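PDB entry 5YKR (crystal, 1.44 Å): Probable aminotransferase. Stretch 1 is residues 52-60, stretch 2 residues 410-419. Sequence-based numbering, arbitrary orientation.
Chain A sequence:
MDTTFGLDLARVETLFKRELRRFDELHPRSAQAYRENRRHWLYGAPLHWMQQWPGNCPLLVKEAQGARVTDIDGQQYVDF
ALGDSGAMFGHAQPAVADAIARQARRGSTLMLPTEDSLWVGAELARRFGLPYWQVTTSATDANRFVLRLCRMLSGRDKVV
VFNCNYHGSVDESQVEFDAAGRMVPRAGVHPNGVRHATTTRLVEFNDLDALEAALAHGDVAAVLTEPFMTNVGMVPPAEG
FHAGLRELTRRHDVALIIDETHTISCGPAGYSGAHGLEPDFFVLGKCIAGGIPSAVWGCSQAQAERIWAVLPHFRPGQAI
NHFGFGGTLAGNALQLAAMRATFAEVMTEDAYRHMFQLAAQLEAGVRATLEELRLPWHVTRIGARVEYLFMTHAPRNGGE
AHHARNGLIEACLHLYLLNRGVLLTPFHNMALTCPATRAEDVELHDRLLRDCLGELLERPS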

ATOM      1  N   GLN A  52      -2.408   3.235 -20.390  1.00 12.40           N
ATOM      2  CA  GLN A  52      -1.265   2.847 -21.176  1.00 14.36           C
ATOM      3  C   GLN A  52      -1.440   1.524 -21.901  1.00 13.43           C
ATOM      4  O   GLN A  52      -0.503   1.082 -22.580  1.00 15.67           O
ATOM      5  N   TRP A  53      -2.616   0.908 -21.802  1.00 13.88           N
ATOM      6  CA  TRP A  53      -2.963  -0.134 -22.757  1.00 14.13           C
ATOM      7  C   TRP A  53      -2.945   0.472 -24.169  1.00 13.67           C
ATOM      8  O   TRP A  53      -3.194   1.626 -24.363  1.00 17.38           O
ATOM      9  N   PRO A  54      -2.700  -0.344 -25.200  1.00 16.35           N
ATOM     10  CA  PRO A  54      -2.657   0.229 -26.535  1.00 19.90           C
ATOM     11  C   PRO A  54      -4.165   0.335 -26.982  1.00 21.81           C
ATOM     12  O   PRO A  54      -5.054  -0.311 -26.430  1.00 32.28           O
ATOM     13  N   GLY A  55      -4.459   1.102 -27.926  1.00 29.48           N
ATOM     14  CA  GLY A  55      -5.868   1.358 -28.115  1.00 25.74           C
ATOM     15  C   GLY A  55      -6.200   2.660 -27.465  1.00 21.71           C
ATOM     16  O   GLY A  55      -5.474   3.194 -26.620  1.00 24.17           O
ATOM     17  N   ASN A  56      -7.335   3.165 -27.837  1.00 20.71           N
ATOM     18  CA  ASN A  56      -7.659   4.513 -27.468  1.00 20.78           C
ATOM     19  C   ASN A  56      -8.290   4.645 -26.090  1.00 20.36           C
ATOM     20  O   ASN A  56      -8.368   5.748 -25.562  1.00 25.37           O
ATOM     21  N   CYS A  57      -8.614   3.529 -25.464  1.00 18.26           N
ATOM     22  CA  CYS A  57      -9.036   3.530 -24.055  1.00 16.86           C
ATOM     23  C   CYS A  57      -8.791   2.161 -23.456  1.00 16.45           C
ATOM     24  O   CYS A  57      -8.685   1.173 -24.191  1.00 17.34           O
ATOM     25  N   PRO A  58      -8.712   2.072 -22.100  1.00 16.01           N
ATOM     26  CA  PRO A  58      -8.676   0.759 -21.490  1.00 14.78           C
ATOM     27  C   PRO A  58     -10.012   0.029 -21.673  1.00 14.13           C
ATOM     28  O   PRO A  58     -11.094   0.641 -21.653  1.00 14.71           O
ATOM     29  N   LEU A  59      -9.921  -1.286 -21.853  1.00 13.22           N
ATOM     30  CA  LEU A  59     -11.144  -2.110 -21.833  1.00 12.84           C
ATOM     31  C   LEU A  59     -11.790  -2.085 -20.439  1.00 13.84           C
ATOM     32  O   LEU A  59     -11.088  -2.170 -19.450  1.00 14.86           O
ATOM     33  N   LEU A  60     -13.131  -2.050 -20.412  1.00 12.11           N
ATOM     34  CA  LEU A  60     -13.867  -2.346 -19.173  1.00 13.33           C
ATOM     35  C   LEU A  60     -14.200  -3.844 -19.161  1.00 13.60           C
ATOM     36  O   LEU A  60     -14.746  -4.398 -20.120  1.00 13.36           O
ATOM     37  N   GLU A 410       6.058  -2.019 -29.756  1.00 17.56           N
ATOM     38  CA  GLU A 410       5.359  -2.664 -28.647  1.00 17.42           C
ATOM     39  C   GLU A 410       3.846  -2.451 -28.665  1.00 14.82           C
ATOM     40  O   GLU A 410       3.069  -3.400 -28.552  1.00 15.80           O
ATOM     41  N   ALA A 411       3.419  -1.205 -28.876  1.00 14.91           N
ATOM     42  CA  ALA A 411       2.001  -0.908 -28.935  1.00 15.76           C
ATOM     43  C   ALA A 411       1.319  -1.636 -30.093  1.00 15.24           C
ATOM     44  O   ALA A 411       0.235  -2.174 -29.941  1.00 16.07           O
ATOM     45  N   CYS A 412       1.964  -1.642 -31.254  1.00 16.05           N
ATOM     46  CA  CYS A 412       1.395  -2.323 -32.396  1.00 16.18           C
ATOM     47  C   CYS A 412       1.205  -3.821 -32.191  1.00 16.60           C
ATOM     48  O   CYS A 412       0.139  -4.341 -32.481  1.00 16.28           O
ATOM     49  N   LEU A 413       2.220  -4.508 -31.679  1.00 15.30           N
ATOM     50  CA  LEU A 413       2.108  -5.940 -31.430  1.00 16.75           C
ATOM     51  C   LEU A 413       1.034  -6.207 -30.396  1.00 14.39           C
ATOM     52  O   LEU A 413       0.225  -7.110 -30.551  1.00 15.58           O
ATOM     53  N   HIS A 414       1.043  -5.420 -29.314  1.00 13.74           N
ATOM     54  CA  HIS A 414       0.067  -5.625 -28.265  1.00 13.30           C
ATOM     55  C   HIS A 414      -1.356  -5.395 -28.751  1.00 12.67           C
ATOM     56  O   HIS A 414      -2.261  -6.171 -28.410  1.00 14.72           O
ATOM     57  N   LEU A 415      -1.562  -4.359 -29.563  1.00 12.79           N
ATOM     58  CA  LEU A 415      -2.914  -4.062 -30.033  1.00 14.27           C
ATOM     59  C   LEU A 415      -3.405  -5.072 -31.065  1.00 14.57           C
ATOM     60  O   LEU A 415      -4.587  -5.430 -31.058  1.00 14.76           O
ATOM     61  N   TYR A 416      -2.519  -5.514 -31.955  1.00 15.31           N
ATOM     62  CA  TYR A 416      -2.886  -6.544 -32.947  1.00 15.30           C
ATOM     63  C   TYR A 416      -3.408  -7.781 -32.223  1.00 14.64           C
ATOM     64  O   TYR A 416      -4.461  -8.337 -32.591  1.00 16.23           O
ATOM     65  N   LEU A 417      -2.713  -8.195 -31.163  1.00 13.48           N
ATOM     66  CA  LEU A 417      -3.143  -9.352 -30.387  1.00 15.53           C
ATOM     67  C   LEU A 417      -4.450  -9.085 -29.642  1.00 15.33           C
ATOM     68  O   LEU A 417      -5.364  -9.917 -29.632  1.00 14.75           O
ATOM     69  N   LEU A 418      -4.552  -7.916 -29.025  1.00 14.04           N
ATOM     70  CA  LEU A 418      -5.781  -7.557 -28.268  1.00 14.13           C
ATOM     71  C   LEU A 418      -7.027  -7.626 -29.149  1.00 15.29           C
ATOM     72  O   LEU A 418      -8.047  -8.238 -28.802  1.00 15.53           O
ATOM     73  N   ASN A 419      -6.927  -7.010 -30.331  1.00 15.64           N
ATOM     74  CA  ASN A 419      -8.071  -7.002 -31.263  1.00 15.20           C
ATOM     75  C   ASN A 419      -8.457  -8.381 -31.797  1.00 16.78           C
ATOM     76  O   ASN A 419      -9.527  -8.520 -32.393  1.00 20.38           O
TER

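What holds the loop against the helix? Chiefly apolar packing, centred on P54, whose side chain points toward the helix and which gives up more area to the contact than any other residue. Its ring, puckered C-gamma endo, rests on one turn of helix: P54 CB lies 4.3 Å from A411 CB and 4.0 Å from L415 CB, while P54 CG sits 3.8 Å from H414 CB. The backbones come close here, with P54 CA 5.4 Å from A411 CA.

How does the contact continue along the helix? L418, one turn beyond H414, points toward the loop with chi1 and chi2 both t and meets two side chains, L59 and W53. L59 (m, t) also points inward and places its CD1 4.2 Å from L418 CD1. W53, chi1 m, leaves its backbone sideways, but its indole end comes nearer, bringing W53 CE3 to 4.3 Å from L418 CD1 in an oblique approach.

Why is there a glycine beside the proline? At G55 the backbone angles, phi 98° and psi 164°, would jam a CB against the preceding carbonyl oxygen, which by itself calls for glycine. L415 (t, p) packs against this bare backbone, its CD1 3.9 Å from G55 N. That nitrogen is buried without a polar partner.

Do polar groups bridge the stretches? No hydrogen bond crosses between them. P54 CB lies 3.7 Å from A411 O, a van der Waals contact; that oxygen accepts the helical hydrogen bond from L415 N at 2.9 Å. H414, chi1 m, points toward the loop, yet its ring nitrogens find partners outside the loop stretch: H414 ND1 donates to E410 O at 2.6 Å, and NE2 is satisfied elsewhere in the structure.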

ATOM      1  CB  GLN A  52       0.044   2.820 -20.322  1.00 15.42           C
ATOM      2  CG  GLN A  52       0.249   4.176 -19.684  1.00 17.47           C
ATOM      3  CD  GLN A  52       1.498   4.317 -18.881  1.00 18.61           C
ATOM      4  OE1 GLN A  52       2.457   3.608 -19.083  1.00 20.06           O
ATOM      5  NE2 GLN A  52       1.475   5.295 -17.948  1.00 19.26           N
ATOM      6  CB  TRP A  53      -4.306  -0.734 -22.404  1.00 14.96           C
ATOM      7  CG  TRP A  53      -4.314  -1.621 -21.176  1.00 12.52           C
ATOM      8  CD1 TRP A  53      -4.521  -1.216 -19.880  1.00 12.75           C
ATOM      9  CD2 TRP A  53      -4.190  -3.034 -21.121  1.00 12.63           C
ATOM     10  NE1 TRP A  53      -4.467  -2.283 -19.028  1.00 12.16           N
ATOM     11  CE2 TRP A  53      -4.291  -3.414 -19.762  1.00 12.37           C
ATOM     12  CE3 TRP A  53      -4.022  -4.042 -22.092  1.00 13.34           C
ATOM     13  CZ2 TRP A  53      -4.248  -4.736 -19.363  1.00 12.21           C
ATOM     14  CZ3 TRP A  53      -3.945  -5.361 -21.674  1.00 13.40           C
ATOM     15  CH2 TRP A  53      -4.074  -5.688 -20.334  1.00 13.37           C
ATOM     16  CB  PRO A  54      -1.887  -0.804 -27.278  1.00 22.64           C
ATOM     17  CG  PRO A  54      -2.324  -2.083 -26.667  1.00 19.94           C
ATOM     18  CD  PRO A  54      -2.392  -1.775 -25.193  1.00 19.00           C
ATOM     19  CB  ASN A  56      -8.482   5.117 -28.580  1.00 24.24           C
ATOM     20  CG  ASN A  56      -7.653   5.395 -29.832  1.00 26.98           C
ATOM     21  OD1 ASN A  56      -6.551   5.960 -29.755  1.00 25.90           O
ATOM     22  ND2 ASN A  56      -8.179   5.014 -30.990  1.00 30.22           N
ATOM     23  CB  CYS A  57     -10.540   3.845 -23.941  1.00 18.34           C
ATOM     24  SG  CYS A  57     -11.618   2.668 -24.817  1.00 19.24           S
ATOM     25  CB  PRO A  58      -8.451   1.040 -20.001  1.00 15.22           C
ATOM     26  CG  PRO A  58      -8.874   2.419 -19.811  1.00 15.87           C
ATOM     27  CD  PRO A  58      -8.608   3.145 -21.084  1.00 16.63           C
ATOM     28  CB  LEU A  59     -10.796  -3.536 -22.194  1.00 13.44           C
ATOM     29  CG  LEU A  59     -10.129  -3.839 -23.536  1.00 14.89           C
ATOM     30  CD1 LEU A  59      -9.701  -5.294 -23.545  1.00 15.95           C
ATOM     31  CD2 LEU A  59     -11.074  -3.489 -24.664  1.00 16.66           C
ATOM     32  CB  LEU A  60     -15.134  -1.529 -18.962  1.00 15.60           C
ATOM     33  CG  LEU A  60     -14.958  -0.223 -18.169  1.00 15.41           C
ATOM     34  CD1 LEU A  60     -14.185   0.742 -19.075  1.00 17.39           C
ATOM     35  CD2 LEU A  60     -16.272   0.370 -17.739  1.00 16.53           C
ATOM     36  CB  GLU A 410       5.962  -2.217 -27.330  1.00 18.00           C
ATOM     37  CG  GLU A 410       7.371  -2.735 -27.125  1.00 19.28           C
ATOM     38  CD  GLU A 410       8.094  -2.109 -25.932  1.00 21.78           C
ATOM     39  OE1 GLU A 410       7.446  -1.725 -24.943  1.00 25.34           O
ATOM     40  OE2 GLU A 410       9.346  -2.092 -25.985  1.00 27.76           O
ATOM     41  CB  ALA A 411       1.770   0.589 -29.018  1.00 15.74           C
ATOM     42  CB  CYS A 412       2.239  -2.050 -33.618  1.00 19.39           C
ATOM     43  SG  CYS A 412       1.530  -2.632 -35.178  1.00 20.01           S
ATOM     44  CB  LEU A 413       3.458  -6.503 -30.955  1.00 17.69           C
ATOM     45  CG  LEU A 413       4.653  -6.524 -31.933  1.00 23.78           C
ATOM     46  CD1 LEU A 413       5.870  -7.157 -31.294  1.00 26.14           C
ATOM     47  CD2 LEU A 413       4.278  -7.179 -33.198  1.00 30.36           C
ATOM     48  CB  HIS A 414       0.317  -4.715 -27.078  1.00 13.73           C
ATOM     49  CG  HIS A 414       1.473  -5.098 -26.204  1.00 14.92           C
ATOM     50  ND1 HIS A 414       2.800  -4.969 -26.548  1.00 19.28           N
ATOM     51  CD2 HIS A 414       1.482  -5.561 -24.931  1.00 17.21           C
ATOM     52  CE1 HIS A 414       3.564  -5.387 -25.543  1.00 18.40           C
ATOM     53  NE2 HIS A 414       2.789  -5.732 -24.549  1.00 17.04           N
ATOM     54  CB  LEU A 415      -2.965  -2.648 -30.634  1.00 14.71           C
ATOM     55  CG  LEU A 415      -4.348  -2.128 -31.031  1.00 15.28           C
ATOM     56  CD1 LEU A 415      -5.323  -2.174 -29.861  1.00 15.05           C
ATOM     57  CD2 LEU A 415      -4.239  -0.722 -31.578  1.00 17.29           C
ATOM     58  CB  TYR A 416      -1.674  -6.870 -33.799  1.00 16.52           C
ATOM     59  CG  TYR A 416      -1.968  -7.755 -34.978  1.00 15.23           C
ATOM     60  CD1 TYR A 416      -2.067  -9.115 -34.829  1.00 16.54           C
ATOM     61  CD2 TYR A 416      -2.172  -7.206 -36.252  1.00 16.25           C
ATOM     62  CE1 TYR A 416      -2.300  -9.948 -35.912  1.00 18.03           C
ATOM     63  CE2 TYR A 416      -2.431  -8.021 -37.333  1.00 18.48           C
ATOM     64  CZ  TYR A 416      -2.510  -9.405 -37.135  1.00 17.71           C
ATOM     65  OH  TYR A 416      -2.767 -10.232 -38.193  1.00 21.44           O
ATOM     66  CB  LEU A 417      -2.033  -9.837 -29.461  1.00 16.20           C
ATOM     67  CG  LEU A 417      -1.212 -10.947 -30.074  1.00 18.56           C
ATOM     68  CD1 LEU A 417      -0.420 -10.460 -31.275  1.00 17.09           C
ATOM     69  CD2 LEU A 417      -0.262 -11.561 -29.114  1.00 23.25           C
ATOM     70  CB  LEU A 418      -5.605  -6.161 -27.640  1.00 14.72           C
ATOM     71  CG  LEU A 418      -6.751  -5.637 -26.776  1.00 15.16           C
ATOM     72  CD1 LEU A 418      -6.212  -4.628 -25.742  1.00 15.20           C
ATOM     73  CD2 LEU A 418      -7.933  -5.067 -27.562  1.00 16.57           C
ATOM     74  CB  ASN A 419      -7.768  -6.076 -32.460  1.00 15.48           C
ATOM     75  CG  ASN A 419      -7.899  -4.582 -32.142  1.00 16.41           C
ATOM     76  OD1 ASN A 419      -8.620  -4.160 -31.239  1.00 16.63           O
ATOM     77  ND2 ASN A 419      -7.169  -3.766 -32.942  1.00 16.58           N
TER